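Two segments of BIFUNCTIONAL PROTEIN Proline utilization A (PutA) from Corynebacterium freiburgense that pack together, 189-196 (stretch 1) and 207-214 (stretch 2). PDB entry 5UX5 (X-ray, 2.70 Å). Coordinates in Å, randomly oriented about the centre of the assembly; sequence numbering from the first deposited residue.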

ATOM      1  N   LYS A 189      14.367 -18.284  -8.417  1.00 41.81           N
ATOM      2  CA  LYS A 189      14.374 -16.893  -7.958  1.00 30.69           C
ATOM      3  C   LYS A 189      14.537 -16.820  -6.447  1.00 32.25           C
ATOM      4  O   LYS A 189      13.947 -17.612  -5.706  1.00 35.05           O
ATOM      5  N   ALA A 190      15.224 -15.765  -6.002  1.00 28.56           N
ATOM      6  CA  ALA A 190      15.367 -15.478  -4.583  1.00 28.77           C
ATOM      7  C   ALA A 190      14.026 -15.472  -3.880  1.00 38.92           C
ATOM      8  O   ALA A 190      13.890 -16.023  -2.777  1.00 42.29           O
ATOM      9  N   THR A 191      13.014 -14.865  -4.497  1.00 34.10           N
ATOM     10  CA  THR A 191      11.734 -14.815  -3.808  1.00 30.17           C
ATOM     11  C   THR A 191      11.025 -16.154  -3.793  1.00 34.53           C
ATOM     12  O   THR A 191      10.029 -16.290  -3.083  1.00 49.24           O
ATOM     13  N   SER A 192      11.504 -17.144  -4.537  1.00 36.32           N
ATOM     14  CA  SER A 192      11.002 -18.494  -4.338  1.00 33.82           C
ATOM     15  C   SER A 192      11.732 -19.215  -3.216  1.00 38.29           C
ATOM     16  O   SER A 192      11.208 -20.202  -2.691  1.00 49.20           O
ATOM     17  N   VAL A 193      12.917 -18.732  -2.830  1.00 32.45           N
ATOM     18  CA  VAL A 193      13.706 -19.388  -1.792  1.00 31.63           C
ATOM     19  C   VAL A 193      13.418 -18.793  -0.415  1.00 34.74           C
ATOM     20  O   VAL A 193      13.456 -19.510   0.593  1.00 43.42           O
ATOM     21  N   VAL A 194      13.122 -17.502  -0.358  1.00 30.78           N
ATOM     22  CA  VAL A 194      12.702 -16.817   0.857  1.00 36.89           C
ATOM     23  C   VAL A 194      11.351 -16.151   0.572  1.00 37.83           C
ATOM     24  O   VAL A 194      11.252 -15.279  -0.299  1.00 35.76           O
ATOM     25  N   ALA A 195      10.310 -16.565   1.281  1.00 40.34           N
ATOM     26  CA  ALA A 195       9.058 -15.861   1.085  1.00 37.98           C
ATOM     27  C   ALA A 195       9.073 -14.570   1.882  1.00 38.78           C
ATOM     28  O   ALA A 195       9.798 -14.445   2.871  1.00 37.72           O
ATOM     29  N   GLN A 196       8.241 -13.610   1.440  1.00 42.28           N
ATOM     30  CA  GLN A 196       8.091 -12.305   2.095  1.00 32.66           C
ATOM     31  C   GLN A 196       9.428 -11.584   2.253  1.00 42.38           C
ATOM     32  O   GLN A 196       9.728 -11.017   3.303  1.00 48.58           O
ATOM     33  N   GLU A 207      22.047 -13.384   3.959  1.00 45.50           N
ATOM     34  CA  GLU A 207      22.498 -14.509   4.768  1.00 44.59           C
ATOM     35  C   GLU A 207      21.476 -15.628   4.752  1.00 40.58           C
ATOM     36  O   GLU A 207      21.834 -16.804   4.686  1.00 45.37           O
ATOM     37  N   LEU A 208      20.198 -15.283   4.759  1.00 38.11           N
ATOM     38  CA  LEU A 208      19.179 -16.316   4.723  1.00 36.83           C
ATOM     39  C   LEU A 208      19.212 -17.043   3.390  1.00 35.12           C
ATOM     40  O   LEU A 208      19.093 -18.267   3.345  1.00 47.49           O
ATOM     41  N   LEU A 209      19.373 -16.308   2.296  1.00 33.56           N
ATOM     42  CA  LEU A 209      19.394 -16.933   0.973  1.00 41.55           C
ATOM     43  C   LEU A 209      20.607 -17.845   0.800  1.00 46.91           C
ATOM     44  O   LEU A 209      20.497 -18.945   0.239  1.00 47.07           O
ATOM     45  N   LYS A 210      21.768 -17.406   1.286  1.00 37.96           N
ATOM     46  CA  LYS A 210      22.954 -18.234   1.219  1.00 35.91           C
ATOM     47  C   LYS A 210      22.801 -19.464   2.096  1.00 45.20           C
ATOM     48  O   LYS A 210      23.172 -20.569   1.691  1.00 52.05           O
ATOM     49  N   GLU A 211      22.271 -19.285   3.307  1.00 42.18           N
ATOM     50  CA  GLU A 211      22.053 -20.415   4.199  1.00 45.39           C
ATOM     51  C   GLU A 211      21.128 -21.448   3.567  1.00 44.39           C
ATOM     52  O   GLU A 211      21.316 -22.660   3.741  1.00 53.28           O
ATOM     53  N   ARG A 212      20.144 -20.995   2.806  1.00 40.61           N
ATOM     54  CA  ARG A 212      19.184 -21.918   2.216  1.00 44.27           C
ATOM     55  C   ARG A 212      19.633 -22.497   0.882  1.00 48.15           C
ATOM     56  O   ARG A 212      19.242 -23.626   0.557  1.00 52.23           O
ATOM     57  N   LEU A 213      20.440 -21.764   0.101  1.00 40.84           N
ATOM     58  CA  LEU A 213      20.777 -22.206  -1.247  1.00 37.22           C
ATOM     59  C   LEU A 213      22.044 -23.060  -1.326  1.00 45.48           C
ATOM     60  O   LEU A 213      22.222 -23.770  -2.323  1.00 48.62           O
ATOM     61  N   ARG A 214      22.907 -23.041  -0.303  1.00 44.31           N
ATOM     62  CA  ARG A 214      24.129 -23.846  -0.345  1.00 42.43           C
ATOM     63  C   ARG A 214      23.872 -25.337  -0.579  1.00 42.65           C
ATOM     64  O   ARG A 214      24.583 -25.927  -1.406  1.00 43.79           O
TER

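The contact between the two stretches is a small apolar patch, in which Ala190, Val193 and Val194 meet one side of the 207-214 helix, pinned by a single hydrogen bond from an arginine side chain to a backbone carbonyl. It buries 346 Å² in all, counting both sides, and the backbones come nearest at Val194 and Leu209, whose CA atoms lie 6.7 Å apart.

Leu209 lies at the heart of the apolar part. Its CA-to-CB bond points sideways, but the m, t rotamer (chi1 -73°, chi2 151°) brings the end of the side chain nearer to stretch 1, so that CD2 touches three residues at once. Leu209 CD2 lies 3.8 Å from Ala190 CB, 4.0 Å from Val193 CB and 3.6 Å from Val194 CG2. Leu209 CD2 also sits 3.5 Å from Ala190 O, a van der Waals approach to a carbonyl that is already engaged within its own stretch, where it accepts hydrogen bonds from the backbone N atoms of Val193 and Val194. Ala190 itself points sideways, and its short side chain brings only a methyl group to the contact.

Val193 and Val194 both point toward the helix and both adopt the t rotamer; both touch Leu209 and Arg212, but Val193 also reaches Leu213 and Val194 also reaches Leu208. Val193 reaches toward the C-terminal part of stretch 2: its CG2 packs 3.8 Å from Leu213 CD2, while its CG1 rests 3.8 Å from Arg212 CB, the aliphatic base of the arginine. Leu213, like Leu209, starts sideways and is brought closer by its m, t conformation. Val194 extends the patch one turn back, where its CG2 lies 3.9 Å from Leu208 CD2. Leu208 points toward stretch 1 with a t, p rotamer, but only a modest part of its surface is covered there.

Arg212 supplies the polar element. It points toward stretch 1, and after an m value at chi1 its chain is fully extended, with chi2 and chi3 both t, which carries the guanidinium past the valine side chains to the backbone. There Arg212 NH1 donates a hydrogen bond to Val193 O, with a short NH1-to-O distance of 2.6 Å and a bent N-H...O angle of 134°. The carbonyl lies at the edge of the guanidinium, near its plane, as expected for an acceptor of an N-H group. Val194 CA also lies near that plane, 3.3 Å from Arg212 NH1, and Val194 CG2 is 3.5 Å from Arg212 NH1, so the charged end is closely packed against the valine as well. Arg212 NH2 is hydrogen-bonded elsewhere in the structure.

The remaining side chains stay out of the contact. Lys189, Thr191 and Ser192 point away from the helix, as does Lys210, whose NZ instead forms a salt bridge with Glu207 OE2 at 3.0 Å, one turn back along its own helix. No salt bridge joins the two stretches.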

ATOM      1  CB  LYS A 189      13.074 -16.155  -8.295  1.00 39.15           C
ATOM      2  CG  LYS A 189      12.746 -16.046  -9.742  1.00 50.44           C
ATOM      3  CD  LYS A 189      11.687 -14.995  -9.981  1.00 49.32           C
ATOM      4  CE  LYS A 189      10.265 -15.443  -9.733  1.00 47.52           C
ATOM      5  NZ  LYS A 189       9.336 -14.399 -10.345  1.00 55.12           N
ATOM      6  CB  ALA A 190      16.049 -14.124  -4.384  1.00 28.36           C
ATOM      7  CB  THR A 191      10.825 -13.798  -4.450  1.00 26.85           C
ATOM      8  OG1 THR A 191      10.433 -14.281  -5.735  1.00 38.81           O
ATOM      9  CG2 THR A 191      11.570 -12.555  -4.629  1.00 27.12           C
ATOM     10  CB  SER A 192      11.151 -19.314  -5.617  1.00 34.69           C
ATOM     11  OG  SER A 192      10.492 -18.711  -6.712  1.00 29.39           O
ATOM     12  CB  VAL A 193      15.196 -19.324  -2.161  1.00 31.80           C
ATOM     13  CG1 VAL A 193      16.061 -19.807  -1.034  1.00 32.83           C
ATOM     14  CG2 VAL A 193      15.453 -20.161  -3.397  1.00 31.99           C
ATOM     15  CB  VAL A 194      13.742 -15.777   1.307  1.00 35.23           C
ATOM     16  CG1 VAL A 194      13.205 -14.949   2.463  1.00 34.50           C
ATOM     17  CG2 VAL A 194      15.016 -16.457   1.708  1.00 45.17           C
ATOM     18  CB  ALA A 195       7.869 -16.709   1.503  1.00 43.86           C
ATOM     19  CB  GLN A 196       7.404 -12.458   3.454  1.00 31.79           C
ATOM     20  CG  GLN A 196       5.949 -12.942   3.387  1.00 39.37           C
ATOM     21  CD  GLN A 196       5.341 -13.287   4.751  1.00 41.70           C
ATOM     22  OE1 GLN A 196       5.874 -12.937   5.801  1.00 38.89           O
ATOM     23  NE2 GLN A 196       4.203 -13.964   4.727  1.00 52.40           N
ATOM     24  CB  GLU A 207      22.763 -14.053   6.199  1.00 43.43           C
ATOM     25  CG  GLU A 207      23.975 -13.151   6.333  1.00 53.52           C
ATOM     26  CD  GLU A 207      25.290 -13.842   5.972  1.00 66.62           C
ATOM     27  OE1 GLU A 207      25.578 -14.927   6.527  1.00 67.55           O
ATOM     28  OE2 GLU A 207      26.036 -13.298   5.126  1.00 70.08           O
ATOM     29  CB  LEU A 208      17.795 -15.707   4.982  1.00 38.23           C
ATOM     30  CG  LEU A 208      16.659 -16.712   5.222  1.00 44.13           C
ATOM     31  CD1 LEU A 208      17.048 -17.704   6.303  1.00 42.75           C
ATOM     32  CD2 LEU A 208      15.325 -16.083   5.543  1.00 33.60           C
ATOM     33  CB  LEU A 209      19.354 -15.847  -0.108  1.00 32.08           C
ATOM     34  CG  LEU A 209      17.989 -15.147  -0.257  1.00 31.04           C
ATOM     35  CD1 LEU A 209      18.203 -13.748  -0.756  1.00 30.23           C
ATOM     36  CD2 LEU A 209      17.034 -15.913  -1.173  1.00 30.69           C
ATOM     37  CB  LYS A 210      24.179 -17.417   1.621  1.00 39.84           C
ATOM     38  CG  LYS A 210      24.601 -16.410   0.562  1.00 38.46           C
ATOM     39  CD  LYS A 210      25.918 -15.768   0.916  1.00 38.10           C
ATOM     40  CE  LYS A 210      25.901 -15.206   2.323  1.00 42.96           C
ATOM     41  NZ  LYS A 210      27.149 -14.435   2.640  1.00 49.41           N
ATOM     42  CB  GLU A 211      21.490 -19.909   5.524  1.00 54.59           C
ATOM     43  CG  GLU A 211      21.098 -20.983   6.497  1.00 65.39           C
ATOM     44  CD  GLU A 211      20.332 -20.420   7.668  1.00 79.24           C
ATOM     45  OE1 GLU A 211      20.569 -19.243   8.029  1.00 80.63           O
ATOM     46  OE2 GLU A 211      19.481 -21.152   8.217  1.00 88.08           O
ATOM     47  CB  ARG A 212      17.832 -21.224   2.040  1.00 39.47           C
ATOM     48  CG  ARG A 212      17.115 -20.995   3.344  1.00 36.29           C
ATOM     49  CD  ARG A 212      15.783 -20.377   3.069  1.00 38.00           C
ATOM     50  NE  ARG A 212      14.967 -20.258   4.263  1.00 37.24           N
ATOM     51  CZ  ARG A 212      13.786 -19.655   4.279  1.00 38.87           C
ATOM     52  NH1 ARG A 212      13.325 -19.123   3.163  1.00 44.55           N
ATOM     53  NH2 ARG A 212      13.061 -19.590   5.397  1.00 35.66           N
ATOM     54  CB  LEU A 213      20.909 -21.006  -2.185  1.00 34.86           C
ATOM     55  CG  LEU A 213      19.595 -20.476  -2.755  1.00 37.74           C
ATOM     56  CD1 LEU A 213      19.857 -19.166  -3.450  1.00 32.77           C
ATOM     57  CD2 LEU A 213      19.030 -21.488  -3.725  1.00 33.83           C
ATOM     58  CB  ARG A 214      24.943 -23.630   0.940  1.00 40.28           C
ATOM     59  CG  ARG A 214      25.672 -22.305   1.021  1.00 39.85           C
ATOM     60  CD  ARG A 214      26.438 -22.172   2.319  1.00 41.07           C
ATOM     61  NE  ARG A 214      26.914 -20.815   2.534  1.00 43.59           N
ATOM     62  CZ  ARG A 214      26.412 -20.002   3.460  1.00 50.60           C
ATOM     63  NH1 ARG A 214      25.451 -20.437   4.260  1.00 49.16           N
ATOM     64  NH2 ARG A 214      26.863 -18.759   3.592  1.00 50.81           N
TER